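PDB 1RVK: isomerase/lactonizing enzyme from Agrobacterium tumefaciens, which is of unknown function but, as a magnesium-binding member of the enolase superfamily, probably abstracts the proton alpha to a substrate carboxylate and stabilises the resulting enolate. Local coordinates for residues Q35-V40 with I371-I376; R9-T14 with H49-P54; D277-G282 with H297-F302; E269-G274 with F302-E307. All blocks are in the same frame, centred on the assembly; numbering follows the deposited sequence.

Contact 1: Q35-V40 with I371-I376; sequences QAMLTV and IDFTFI
The Phe373 ring is met obliquely by Met37, whose methyl CE comes within 4.1 Å of Phe373 CE2. One face of this ring carries Ile371 CG2, which stands 3.6 Å above the plane and over its centre, and His49 adds an edge-to-face ring contact. Met37, present as selenomethionine, makes a Met-aromatic contact: its SE lies 5.2 Å from the Phe373 centroid, 56° off the ring normal. An extended chain, with CG anti to the backbone N (chi1 178°), carries the selenium well out from strand 30-42, and a bend at chi3 of 70° turns CE to the ring. The selenium also touches two branched residues, with Met37 SE 3.9 Å from Ile376 CD1 and 4.1 Å from Ile371 CG2. A long, flexible, polarisable side chain suits a site bounded by both an aromatic ring and aliphatic methyls. Asp372 serves as N-cap of helix 373-378; its OD1 accepts from Phe375 N at 3.0 Å, the N-H coming from above the carboxylate plane. Here the last helix of the chain is laid on the three-stranded antiparallel sheet of the N-terminal capping domain, as in the enolase superfamily.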
loop_
_atom_site.group_PDB
_atom_site.type_symbol
_atom_site.label_atom_id
_atom_site.label_comp_id
_atom_site.label_asym_id
_atom_site.label_seq_id
_atom_site.Cartn_x
_atom_site.Cartn_y
_atom_site.Cartn_z
ATOM N N GLN A 35 -1.130 15.602 8.919
ATOM C CA GLN A 35 -1.439 14.965 7.646
ATOM C C GLN A 35 -1.587 16.074 6.610
ATOM O O GLN A 35 -2.022 17.172 6.937
ATOM C CB GLN A 35 -2.749 14.178 7.752
ATOM C CG GLN A 35 -3.199 13.531 6.448
ATOM C CD GLN A 35 -2.271 12.420 5.985
ATOM O OE1 GLN A 35 -2.406 11.909 4.876
ATOM N NE2 GLN A 35 -1.331 12.036 6.842
ATOM N N ALA A 36 -1.226 15.797 5.364
ATOM C CA ALA A 36 -1.346 16.816 4.332
ATOM C C ALA A 36 -2.310 16.402 3.228
ATOM O O ALA A 36 -2.409 15.226 2.878
ATOM C CB ALA A 36 0.025 17.121 3.736
HETATM N N MSE A 37 -3.038 17.378 2.697
HETATM C CA MSE A 37 -3.962 17.120 1.606
HETATM C C MSE A 37 -3.553 18.013 0.447
HETATM O O MSE A 37 -3.422 19.231 0.607
HETATM C CB MSE A 37 -5.413 17.423 2.003
HETATM C CG MSE A 37 -6.407 17.215 0.850
HETATM SE SE MSE A 37 -8.294 17.503 1.282
HETATM C CE MSE A 37 -8.241 19.427 1.521
ATOM N N LEU A 38 -3.322 17.393 -0.705
ATOM C CA LEU A 38 -2.944 18.118 -1.909
ATOM C C LEU A 38 -4.206 18.328 -2.741
ATOM O O LEU A 38 -4.973 17.387 -2.959
ATOM C CB LEU A 38 -1.924 17.306 -2.712
ATOM C CG LEU A 38 -1.332 17.877 -4.013
ATOM C CD1 LEU A 38 -2.394 17.983 -5.082
ATOM C CD2 LEU A 38 -0.701 19.228 -3.742
ATOM N N THR A 39 -4.426 19.561 -3.188
ATOM C CA THR A 39 -5.589 19.879 -4.015
ATOM C C THR A 39 -5.155 20.520 -5.332
ATOM O O THR A 39 -4.328 21.432 -5.348
ATOM C CB THR A 39 -6.558 20.862 -3.303
ATOM O OG1 THR A 39 -7.169 20.219 -2.175
ATOM C CG2 THR A 39 -7.648 21.322 -4.263
ATOM N N VAL A 40 -5.706 20.023 -6.434
ATOM C CA VAL A 40 -5.422 20.566 -7.758
ATOM C C VAL A 40 -6.738 21.160 -8.260
ATOM O O VAL A 40 -7.767 20.481 -8.262
ATOM C CB VAL A 40 -4.950 19.465 -8.734
ATOM C CG1 VAL A 40 -4.681 20.068 -10.112
ATOM C CG2 VAL A 40 -3.691 18.798 -8.192
ATOM N N ILE A 371 -14.329 13.095 1.886
ATOM C CA ILE A 371 -13.594 14.073 2.674
ATOM C C ILE A 371 -14.408 15.018 3.552
ATOM O O ILE A 371 -15.353 15.659 3.093
ATOM C CB ILE A 371 -12.688 14.911 1.750
ATOM C CG1 ILE A 371 -11.835 13.969 0.894
ATOM C CG2 ILE A 371 -11.797 15.828 2.578
ATOM C CD1 ILE A 371 -11.024 14.660 -0.175
ATOM N N ASP A 372 -14.028 15.093 4.824
ATOM C CA ASP A 372 -14.694 15.981 5.771
ATOM C C ASP A 372 -13.891 17.277 5.746
ATOM O O ASP A 372 -13.005 17.483 6.577
ATOM C CB ASP A 372 -14.670 15.383 7.182
ATOM C CG ASP A 372 -15.582 16.127 8.153
ATOM O OD1 ASP A 372 -15.824 17.335 7.950
ATOM O OD2 ASP A 372 -16.046 15.503 9.133
ATOM N N PHE A 373 -14.190 18.141 4.782
ATOM C CA PHE A 373 -13.471 19.405 4.646
ATOM C C PHE A 373 -13.607 20.306 5.868
ATOM O O PHE A 373 -12.690 21.063 6.195
ATOM C CB PHE A 373 -13.941 20.151 3.395
ATOM C CG PHE A 373 -13.644 19.425 2.114
ATOM C CD1 PHE A 373 -14.584 18.570 1.548
ATOM C CD2 PHE A 373 -12.410 19.572 1.490
ATOM C CE1 PHE A 373 -14.301 17.870 0.379
ATOM C CE2 PHE A 373 -12.115 18.875 0.319
ATOM C CZ PHE A 373 -13.063 18.022 -0.237
ATOM N N THR A 374 -14.749 20.220 6.544
ATOM C CA THR A 374 -14.980 21.031 7.734
ATOM C C THR A 374 -14.017 20.631 8.847
ATOM O O THR A 374 -13.460 21.490 9.529
ATOM C CB THR A 374 -16.427 20.878 8.238
ATOM O OG1 THR A 374 -17.330 21.340 7.226
ATOM C CG2 THR A 374 -16.637 21.686 9.507
ATOM N N PHE A 375 -13.818 19.329 9.027
ATOM C CA PHE A 375 -12.904 18.846 10.056
ATOM C C PHE A 375 -11.484 19.318 9.759
ATOM O O PHE A 375 -10.765 19.774 10.651
ATOM C CB PHE A 375 -12.937 17.314 10.131
ATOM C CG PHE A 375 -11.901 16.728 11.054
ATOM C CD1 PHE A 375 -10.598 16.516 10.616
ATOM C CD2 PHE A 375 -12.220 16.426 12.374
ATOM C CE1 PHE A 375 -9.625 16.014 11.482
ATOM C CE2 PHE A 375 -11.254 15.924 13.248
ATOM C CZ PHE A 375 -9.954 15.717 12.801
ATOM N N ILE A 376 -11.082 19.209 8.499
ATOM C CA ILE A 376 -9.748 19.624 8.104
ATOM C C ILE A 376 -9.555 21.116 8.365
ATOM O O ILE A 376 -8.512 21.542 8.858
ATOM C CB ILE A 376 -9.499 19.300 6.619
ATOM C CG1 ILE A 376 -9.476 17.779 6.436
ATOM C CG2 ILE A 376 -8.191 19.922 6.158
ATOM C CD1 ILE A 376 -9.410 17.316 4.989
#

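Contact 2: R9-T14 with H49-P54; sequences RVFRTT and HSFTAP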
loop_
_atom_site.group_PDB
_atom_site.type_symbol
_atom_site.label_atom_id
_atom_site.label_comp_id
_atom_site.label_asym_id
_atom_site.label_seq_id
_atom_site.Cartn_x
_atom_site.Cartn_y
_atom_site.Cartn_z
ATOM N N ARG A 9 -2.796 21.607 2.174
ATOM C CA ARG A 9 -3.392 21.960 3.454
ATOM C C ARG A 9 -2.971 20.912 4.469
ATOM O O ARG A 9 -3.280 19.729 4.319
ATOM C CB ARG A 9 -4.921 21.997 3.344
ATOM C CG ARG A 9 -5.450 23.108 2.448
ATOM C CD ARG A 9 -6.964 23.047 2.323
ATOM N NE ARG A 9 -7.501 24.232 1.657
ATOM C CZ ARG A 9 -7.267 24.555 0.388
ATOM N NH1 ARG A 9 -6.504 23.780 -0.372
ATOM N NH2 ARG A 9 -7.794 25.662 -0.122
ATOM N N VAL A 10 -2.243 21.350 5.490
ATOM C CA VAL A 10 -1.788 20.448 6.534
ATOM C C VAL A 10 -2.725 20.583 7.724
ATOM O O VAL A 10 -3.065 21.694 8.140
ATOM C CB VAL A 10 -0.344 20.782 6.971
ATOM C CG1 VAL A 10 0.144 19.765 7.995
ATOM C CG2 VAL A 10 0.574 20.787 5.756
ATOM N N PHE A 11 -3.152 19.447 8.263
ATOM C CA PHE A 11 -4.056 19.443 9.402
ATOM C C PHE A 11 -3.665 18.330 10.363
ATOM O O PHE A 11 -2.819 17.493 10.039
ATOM C CB PHE A 11 -5.496 19.230 8.935
ATOM C CG PHE A 11 -5.715 17.925 8.222
ATOM C CD1 PHE A 11 -5.349 17.774 6.888
ATOM C CD2 PHE A 11 -6.272 16.838 8.894
ATOM C CE1 PHE A 11 -5.535 16.557 6.229
ATOM C CE2 PHE A 11 -6.463 15.618 8.247
ATOM C CZ PHE A 11 -6.092 15.477 6.910
ATOM N N ARG A 12 -4.286 18.321 11.540
ATOM C CA ARG A 12 -3.993 17.308 12.548
ATOM C C ARG A 12 -5.084 16.240 12.612
ATOM O O ARG A 12 -6.267 16.557 12.721
ATOM C CB ARG A 12 -3.870 17.955 13.933
ATOM C CG ARG A 12 -3.091 19.261 13.967
ATOM C CD ARG A 12 -3.402 20.041 15.247
ATOM N NE ARG A 12 -3.019 21.449 15.147
ATOM C CZ ARG A 12 -1.762 21.882 15.088
ATOM N NH1 ARG A 12 -0.757 21.016 15.119
ATOM N NH2 ARG A 12 -1.509 23.181 14.989
ATOM N N THR A 13 -4.677 14.978 12.538
ATOM C CA THR A 13 -5.609 13.865 12.635
ATOM C C THR A 13 -5.312 13.160 13.961
ATOM O O THR A 13 -4.155 13.054 14.369
ATOM C CB THR A 13 -5.436 12.865 11.462
ATOM O OG1 THR A 13 -6.378 11.796 11.603
ATOM C CG2 THR A 13 -4.029 12.286 11.443
ATOM N N THR A 14 -6.355 12.701 14.640
ATOM C CA THR A 14 -6.194 12.012 15.916
ATOM C C THR A 14 -6.154 10.516 15.650
ATOM O O THR A 14 -7.090 9.957 15.085
ATOM C CB THR A 14 -7.354 12.334 16.863
ATOM O OG1 THR A 14 -7.380 13.744 17.108
ATOM C CG2 THR A 14 -7.191 11.591 18.179
ATOM N N HIS A 49 -8.357 15.867 -5.070
ATOM C CA HIS A 49 -7.590 15.810 -3.826
ATOM C C HIS A 49 -6.903 14.473 -3.579
ATOM O O HIS A 49 -7.324 13.440 -4.095
ATOM C CB HIS A 49 -8.518 16.068 -2.635
ATOM C CG HIS A 49 -9.538 17.134 -2.875
ATOM N ND1 HIS A 49 -9.254 18.477 -2.761
ATOM C CD2 HIS A 49 -10.838 17.053 -3.246
ATOM C CE1 HIS A 49 -10.336 19.179 -3.051
ATOM N NE2 HIS A 49 -11.311 18.339 -3.348
ATOM N N SER A 50 -5.856 14.505 -2.760
ATOM C CA SER A 50 -5.131 13.295 -2.390
ATOM C C SER A 50 -4.343 13.560 -1.109
ATOM O O SER A 50 -3.846 14.664 -0.894
ATOM C CB SER A 50 -4.198 12.856 -3.522
ATOM O OG SER A 50 -3.882 11.480 -3.383
ATOM N N PHE A 51 -4.232 12.540 -0.262
ATOM C CA PHE A 51 -3.546 12.661 1.021
ATOM C C PHE A 51 -2.157 12.039 1.068
ATOM O O PHE A 51 -1.885 11.052 0.387
ATOM C CB PHE A 51 -4.409 12.020 2.109
ATOM C CG PHE A 51 -5.742 12.680 2.287
ATOM C CD1 PHE A 51 -5.869 13.808 3.088
ATOM C CD2 PHE A 51 -6.865 12.203 1.614
ATOM C CE1 PHE A 51 -7.098 14.455 3.220
ATOM C CE2 PHE A 51 -8.098 12.842 1.740
ATOM C CZ PHE A 51 -8.212 13.971 2.544
ATOM N N THR A 52 -1.284 12.624 1.886
ATOM C CA THR A 52 0.074 12.114 2.062
ATOM C C THR A 52 0.731 12.800 3.255
ATOM O O THR A 52 0.138 13.683 3.874
ATOM C CB THR A 52 0.949 12.350 0.808
ATOM O OG1 THR A 52 2.142 11.563 0.909
ATOM C CG2 THR A 52 1.325 13.819 0.677
ATOM N N ALA A 53 1.948 12.382 3.583
ATOM C CA ALA A 53 2.680 12.967 4.700
ATOM C C ALA A 53 3.172 14.357 4.305
ATOM O O ALA A 53 3.602 14.572 3.173
ATOM C CB ALA A 53 3.860 12.078 5.077
ATOM N N PRO A 54 3.136 15.311 5.248
ATOM C CA PRO A 54 3.566 16.698 5.033
ATOM C C PRO A 54 4.881 16.902 4.277
ATOM O O PRO A 54 4.941 17.702 3.345
ATOM C CB PRO A 54 3.626 17.259 6.453
ATOM C CG PRO A 54 2.511 16.525 7.138
ATOM C CD PRO A 54 2.718 15.106 6.647
#
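Phe11 and Phe51 meet across the three-stranded antiparallel sheet of the enolase-type N-terminal domain, reaching over the middle strand 30-42 from its two outermost strands, 3-15 and 47-52. No hydrogen bond joins the two segments, since the middle strand takes the backbone bonds of both; side chains alone close the gap. The denser part is aromatic, with four pairs of ring atoms within 4.2 Å and Phe11 buried. Phe51 CE1 sits astride one bond of the other ring, 4.0 Å from both Phe11 CE1 and Phe11 CZ, and the two side chains cross at about a right angle. Long phenylalanine side chains can span the distance between strands that are not neighbours; Tyr345, Ile376 and Gln35 pack around both. The looser part lies at Val10 and Pro54, where a single pair, Val10 CG1 and Pro54 CG, touches at 4.1 Å. Proline, with no backbone N-H to offer, suits this position just after the strand, where its ring meets the valine methyl. Phe11 holds its ring with CG between the backbone N and the carbonyl carbon (chi1 61°), a rotation that leaves Arg9 O at the ring's edge and in its plane.

Contact 3: D277-G282 with H297-F302; sequences DILRTG and HLAEAF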
loop_
_atom_site.group_PDB
_atom_site.type_symbol
_atom_site.label_atom_id
_atom_site.label_comp_id
_atom_site.label_asym_id
_atom_site.label_seq_id
_atom_site.Cartn_x
_atom_site.Cartn_y
_atom_site.Cartn_z
ATOM N N ASP A 277 7.899 -15.006 -8.341
ATOM C CA ASP A 277 6.861 -15.851 -8.928
ATOM C C ASP A 277 5.571 -15.048 -9.078
ATOM O O ASP A 277 4.712 -15.375 -9.899
ATOM C CB ASP A 277 6.604 -17.058 -8.028
ATOM C CG ASP A 277 7.868 -17.851 -7.756
ATOM O OD1 ASP A 277 8.395 -18.471 -8.705
ATOM O OD2 ASP A 277 8.338 -17.839 -6.599
ATOM N N ILE A 278 5.445 -14.009 -8.260
ATOM C CA ILE A 278 4.288 -13.114 -8.274
ATOM C C ILE A 278 4.887 -11.714 -8.190
ATOM O O ILE A 278 5.766 -11.466 -7.365
ATOM C CB ILE A 278 3.387 -13.331 -7.035
ATOM C CG1 ILE A 278 2.907 -14.784 -6.971
ATOM C CG2 ILE A 278 2.198 -12.382 -7.084
ATOM C CD1 ILE A 278 2.227 -15.140 -5.656
ATOM N N LEU A 279 4.426 -10.804 -9.041
ATOM C CA LEU A 279 4.953 -9.445 -9.030
ATOM C C LEU A 279 4.252 -8.617 -7.958
ATOM O O LEU A 279 3.196 -9.000 -7.449
ATOM C CB LEU A 279 4.744 -8.793 -10.401
ATOM C CG LEU A 279 5.578 -7.549 -10.727
ATOM C CD1 LEU A 279 7.059 -7.924 -10.765
ATOM C CD2 LEU A 279 5.133 -6.967 -12.074
ATOM N N ARG A 280 4.849 -7.488 -7.598
ATOM C CA ARG A 280 4.236 -6.613 -6.609
ATOM C C ARG A 280 4.393 -5.174 -7.068
ATOM O O ARG A 280 5.371 -4.818 -7.727
ATOM C CB ARG A 280 4.880 -6.796 -5.232
ATOM C CG ARG A 280 4.129 -6.098 -4.083
ATOM C CD ARG A 280 4.395 -6.846 -2.778
ATOM N NE ARG A 280 3.760 -6.300 -1.578
ATOM C CZ ARG A 280 2.451 -6.280 -1.333
ATOM N NH1 ARG A 280 2.002 -5.776 -0.188
ATOM N NH2 ARG A 280 1.585 -6.739 -2.227
ATOM N N THR A 281 3.400 -4.357 -6.746
ATOM C CA THR A 281 3.423 -2.950 -7.094
ATOM C C THR A 281 2.629 -2.251 -6.008
ATOM O O THR A 281 2.164 -2.887 -5.063
ATOM C CB THR A 281 2.760 -2.681 -8.466
ATOM O OG1 THR A 281 3.017 -1.328 -8.863
ATOM C CG2 THR A 281 1.248 -2.902 -8.392
ATOM N N GLY A 282 2.485 -0.941 -6.141
ATOM C CA GLY A 282 1.735 -0.175 -5.167
ATOM C C GLY A 282 1.761 1.259 -5.636
ATOM O O GLY A 282 2.778 1.711 -6.159
ATOM N N HIS A 297 -0.421 -4.300 -16.122
ATOM C CA HIS A 297 -0.478 -4.762 -17.506
ATOM C C HIS A 297 0.778 -5.549 -17.867
ATOM O O HIS A 297 0.716 -6.550 -18.582
ATOM C CB HIS A 297 -0.648 -3.557 -18.433
ATOM C CG HIS A 297 -1.913 -2.797 -18.188
ATOM N ND1 HIS A 297 -2.114 -1.512 -18.643
ATOM C CD2 HIS A 297 -3.048 -3.149 -17.537
ATOM C CE1 HIS A 297 -3.319 -1.105 -18.282
ATOM N NE2 HIS A 297 -3.906 -2.079 -17.610
ATOM N N LEU A 298 1.917 -5.082 -17.372
ATOM C CA LEU A 298 3.192 -5.751 -17.602
ATOM C C LEU A 298 3.089 -7.192 -17.097
ATOM O O LEU A 298 3.397 -8.145 -17.814
ATOM C CB LEU A 298 4.300 -5.011 -16.849
ATOM C CG LEU A 298 5.624 -5.747 -16.618
ATOM C CD1 LEU A 298 6.334 -5.999 -17.948
ATOM C CD2 LEU A 298 6.502 -4.915 -15.693
ATOM N N ALA A 299 2.648 -7.346 -15.851
ATOM C CA ALA A 299 2.513 -8.669 -15.259
ATOM C C ALA A 299 1.540 -9.536 -16.047
ATOM O O ALA A 299 1.826 -10.702 -16.343
ATOM C CB ALA A 299 2.046 -8.549 -13.807
ATOM N N GLU A 300 0.390 -8.970 -16.391
ATOM C CA GLU A 300 -0.617 -9.716 -17.136
ATOM C C GLU A 300 -0.085 -10.260 -18.458
ATOM O O GLU A 300 -0.419 -11.380 -18.844
ATOM C CB GLU A 300 -1.845 -8.846 -17.407
ATOM C CG GLU A 300 -2.954 -9.600 -18.124
ATOM C CD GLU A 300 -4.031 -8.683 -18.660
ATOM O OE1 GLU A 300 -4.912 -9.167 -19.397
ATOM O OE2 GLU A 300 -3.997 -7.477 -18.345
ATOM N N ALA A 301 0.738 -9.477 -19.154
ATOM C CA ALA A 301 1.289 -9.922 -20.430
ATOM C C ALA A 301 2.153 -11.172 -20.252
ATOM O O ALA A 301 2.304 -11.963 -21.186
ATOM C CB ALA A 301 2.099 -8.799 -21.087
ATOM N N PHE A 302 2.719 -11.349 -19.060
ATOM C CA PHE A 302 3.529 -12.531 -18.785
ATOM C C PHE A 302 2.696 -13.609 -18.101
ATOM O O PHE A 302 3.224 -14.632 -17.682
ATOM C CB PHE A 302 4.748 -12.185 -17.920
ATOM C CG PHE A 302 5.875 -11.559 -18.689
ATOM C CD1 PHE A 302 5.927 -10.182 -18.882
ATOM C CD2 PHE A 302 6.865 -12.353 -19.256
ATOM C CE1 PHE A 302 6.949 -9.602 -19.631
ATOM C CE2 PHE A 302 7.894 -11.787 -20.009
ATOM C CZ PHE A 302 7.935 -10.406 -20.198
#
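Leu279 supplies the whole strand side of this contact. Its CD2 reaches the helix, lying 3.9 Å from Ala299 CB and, more loosely, 4.4 Å from Leu298 CD2. CG stands anti to the backbone N (chi1 -162°), which carries the branched end away from strand 278-281 and toward helix 289-301. Alanine suits the closest point of approach: its small side chain lets the backbones come together, with Leu279 CA 6.7 Å from Ala299 CA, while the longer Leu298, one residue earlier in the helix, meets the same methyl.

No hydrogen bond crosses between the two segments, although Thr281 OG1 is hydrogen-bonded with Thr295 OG1, one turn before Ala299 in the helix. The last helical turn keeps its own backbone bonds, Ala301 N to His297 O at 3.0 Å and Phe302 N to Ala299 O at 2.9 Å. Leu298 O lies at the edge of the Phe302 ring, in its plane. On the strand, Leu279 is bonded through its backbone to Glu305 and Glu307. Charged interactions belong to the next residue: Arg280 forms a salt bridge with Glu329 and a hydrogen bond with the magnesium ligand Glu258.

Leucine outward and arginine inward is the pattern of a TIM-barrel strand, which presents one row to the helices and the other to the barrel interior. Helix 289-301 links the parallel strands 278-281 and 306-308 in a beta-alpha-beta crossover; Cys306 touches both Leu279 and Ala299, and Ile271 of helix 263-272 also packs on Leu279.

Contact 4: E269-G274 with F302-E307; sequences EWIKAG and FGMECE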
loop_
_atom_site.group_PDB
_atom_site.type_symbol
_atom_site.label_atom_id
_atom_site.label_comp_id
_atom_site.label_asym_id
_atom_site.label_seq_id
_atom_site.Cartn_x
_atom_site.Cartn_y
_atom_site.Cartn_z
ATOM N N GLU A 269 12.476 -5.854 -14.945
ATOM C CA GLU A 269 13.730 -6.568 -14.747
ATOM C C GLU A 269 13.528 -7.772 -13.832
ATOM O O GLU A 269 14.158 -8.814 -14.025
ATOM C CB GLU A 269 14.793 -5.632 -14.169
ATOM C CG GLU A 269 15.005 -4.366 -15.002
ATOM C CD GLU A 269 15.409 -4.653 -16.441
ATOM O OE1 GLU A 269 15.315 -3.726 -17.271
ATOM O OE2 GLU A 269 15.825 -5.795 -16.748
ATOM N N TRP A 270 12.651 -7.632 -12.839
ATOM C CA TRP A 270 12.381 -8.739 -11.932
ATOM C C TRP A 270 11.729 -9.885 -12.698
ATOM O O TRP A 270 11.993 -11.052 -12.422
ATOM C CB TRP A 270 11.491 -8.284 -10.768
ATOM C CG TRP A 270 12.282 -7.653 -9.656
ATOM C CD1 TRP A 270 13.109 -6.568 -9.748
ATOM C CD2 TRP A 270 12.365 -8.105 -8.299
ATOM N NE1 TRP A 270 13.707 -6.322 -8.531
ATOM C CE2 TRP A 270 13.266 -7.251 -7.626
ATOM C CE3 TRP A 270 11.765 -9.150 -7.587
ATOM C CZ2 TRP A 270 13.583 -7.411 -6.273
ATOM C CZ3 TRP A 270 12.079 -9.307 -6.242
ATOM C CH2 TRP A 270 12.980 -8.440 -5.600
ATOM N N ILE A 271 10.897 -9.556 -13.680
ATOM C CA ILE A 271 10.249 -10.589 -14.481
ATOM C C ILE A 271 11.269 -11.246 -15.406
ATOM O O ILE A 271 11.352 -12.472 -15.496
ATOM C CB ILE A 271 9.100 -10.002 -15.343
ATOM C CG1 ILE A 271 7.961 -9.530 -14.436
ATOM C CG2 ILE A 271 8.593 -11.050 -16.330
ATOM C CD1 ILE A 271 6.797 -8.904 -15.178
ATOM N N LYS A 272 12.054 -10.414 -16.083
ATOM C CA LYS A 272 13.061 -10.889 -17.024
ATOM C C LYS A 272 14.096 -11.809 -16.382
ATOM O O LYS A 272 14.530 -12.792 -16.994
ATOM C CB LYS A 272 13.766 -9.689 -17.665
ATOM C CG LYS A 272 14.724 -10.037 -18.801
ATOM C CD LYS A 272 14.000 -10.751 -19.930
ATOM C CE LYS A 272 14.859 -10.842 -21.182
ATOM N NZ LYS A 272 15.049 -9.510 -21.821
ATOM N N ALA A 273 14.482 -11.497 -15.148
ATOM C CA ALA A 273 15.485 -12.287 -14.443
ATOM C C ALA A 273 14.895 -13.437 -13.635
ATOM O O ALA A 273 15.635 -14.232 -13.061
ATOM C CB ALA A 273 16.303 -11.384 -13.531
ATOM N N GLY A 274 13.569 -13.523 -13.593
ATOM C CA GLY A 274 12.920 -14.577 -12.834
ATOM C C GLY A 274 13.195 -14.449 -11.348
ATOM O O GLY A 274 13.423 -15.448 -10.662
ATOM N N PHE A 302 2.719 -11.349 -19.060
ATOM C CA PHE A 302 3.529 -12.531 -18.785
ATOM C C PHE A 302 2.696 -13.609 -18.101
ATOM O O PHE A 302 3.224 -14.632 -17.682
ATOM C CB PHE A 302 4.748 -12.185 -17.920
ATOM C CG PHE A 302 5.875 -11.559 -18.689
ATOM C CD1 PHE A 302 5.927 -10.182 -18.882
ATOM C CD2 PHE A 302 6.865 -12.353 -19.256
ATOM C CE1 PHE A 302 6.949 -9.602 -19.631
ATOM C CE2 PHE A 302 7.894 -11.787 -20.009
ATOM C CZ PHE A 302 7.935 -10.406 -20.198
ATOM N N GLY A 303 1.389 -13.372 -18.007
ATOM C CA GLY A 303 0.497 -14.329 -17.376
ATOM C C GLY A 303 0.697 -14.407 -15.876
ATOM O O GLY A 303 0.377 -15.418 -15.244
HETATM N N MSE A 304 1.221 -13.329 -15.302
HETATM C CA MSE A 304 1.496 -13.273 -13.870
HETATM C C MSE A 304 0.512 -12.397 -13.119
HETATM O O MSE A 304 -0.161 -11.559 -13.706
HETATM C CB MSE A 304 2.908 -12.724 -13.634
HETATM C CG MSE A 304 4.023 -13.612 -14.145
HETATM SE SE MSE A 304 5.751 -12.753 -13.984
HETATM C CE MSE A 304 6.017 -12.954 -12.076
ATOM N N GLU A 305 0.420 -12.615 -11.814
ATOM C CA GLU A 305 -0.435 -11.794 -10.978
ATOM C C GLU A 305 0.478 -10.705 -10.427
ATOM O O GLU A 305 1.695 -10.878 -10.365
ATOM C CB GLU A 305 -1.028 -12.611 -9.829
ATOM C CG GLU A 305 -2.225 -13.460 -10.231
ATOM C CD GLU A 305 -2.692 -14.365 -9.106
ATOM O OE1 GLU A 305 -1.867 -15.151 -8.593
ATOM O OE2 GLU A 305 -3.884 -14.292 -8.738
ATOM N N CYS A 306 -0.105 -9.572 -10.066
ATOM C CA CYS A 306 0.663 -8.472 -9.504
ATOM C C CYS A 306 -0.156 -7.985 -8.321
ATOM O O CYS A 306 -1.192 -7.348 -8.494
ATOM C CB CYS A 306 0.843 -7.355 -10.532
ATOM S SG CYS A 306 1.993 -6.061 -9.993
ATOM N N GLU A 307 0.308 -8.309 -7.119
ATOM C CA GLU A 307 -0.395 -7.936 -5.900
ATOM C C GLU A 307 -0.086 -6.496 -5.503
ATOM O O GLU A 307 1.072 -6.088 -5.433
ATOM C CB GLU A 307 -0.029 -8.915 -4.786
ATOM C CG GLU A 307 -0.386 -10.378 -5.121
ATOM C CD GLU A 307 -1.879 -10.598 -5.334
ATOM O OE1 GLU A 307 -2.678 -10.017 -4.572
ATOM O OE2 GLU A 307 -2.260 -11.364 -6.249
#
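Ile271 meets Phe302 and Met304 with its two branches, which part at CB. From CB, the methyl CG2 goes to the aromatic ring: it stands 3.5 Å from the Phe302 centroid and only 8° off the ring normal, a CH-pi contact over one face. The methyl is so well centred that every ring carbon lies within about 4 Å, Phe302 CG and CD2 both at 3.6 Å from Ile271 CG2. On its other side the same methyl lies 4.1 Å from Met304 SE. The second branch begins with CG1, anti to the carbonyl carbon (chi1 -67°), and this atom rests 3.9 Å from Met304 SE. At the tip, Ile271 CD1 reaches Phe302 CD1 at 4.0 Å, while remaining within 4.2 Å of Met304 SE. A beta-branched residue suits the spot because its two arms together cover a flat ring and a slender chain.

Helices 263-272 and 289-301 are neighbours on the outside of the TIM barrel, and each ends in a Schellman motif closed by a glycine, Gly274 and Gly303. Both glycines have positive phi, which their lack of a side chain makes easy. At the first end, Gly274 N bonds back to Ile271 O at 3.1 Å. At the second, Gly303 turns the chain so that Phe302 and Met304 both direct their side chains at Ile271.

Met304, a selenomethionine, runs past the isoleucine in the opposite direction, and a bend at chi3 (76°) turns its CE aside, toward Asp277 O. Phe302 is the exposed partner, at the protein surface, and Leu298 of helix 289-301 also touches Ile271.

How the contacts relate
The four contacts fall into two pairs on opposite sides of the chain's centre. Contacts 1 and 2, with centres 6 Å apart, share the N-terminal sheet and are tied by the hydrogen bond between Thr39 OG1 and His49 ND1 (2.8 Å). Contacts 3 and 4, 5 Å apart, share Phe302 and neighbouring barrel strands, joined by Leu279 O and Glu307 N at 3.0 Å. Centre to centre, contacts 1 and 3 are about 33 Å apart, contacts 2 and 4 about 34 Å. Contact 3 is tied to the metal site of Asp206, Glu232 and Glu258 through its strand: the Leu279 side chain lies about 13 Å from magnesium, while the adjacent Arg280 is hydrogen-bonded to Glu258.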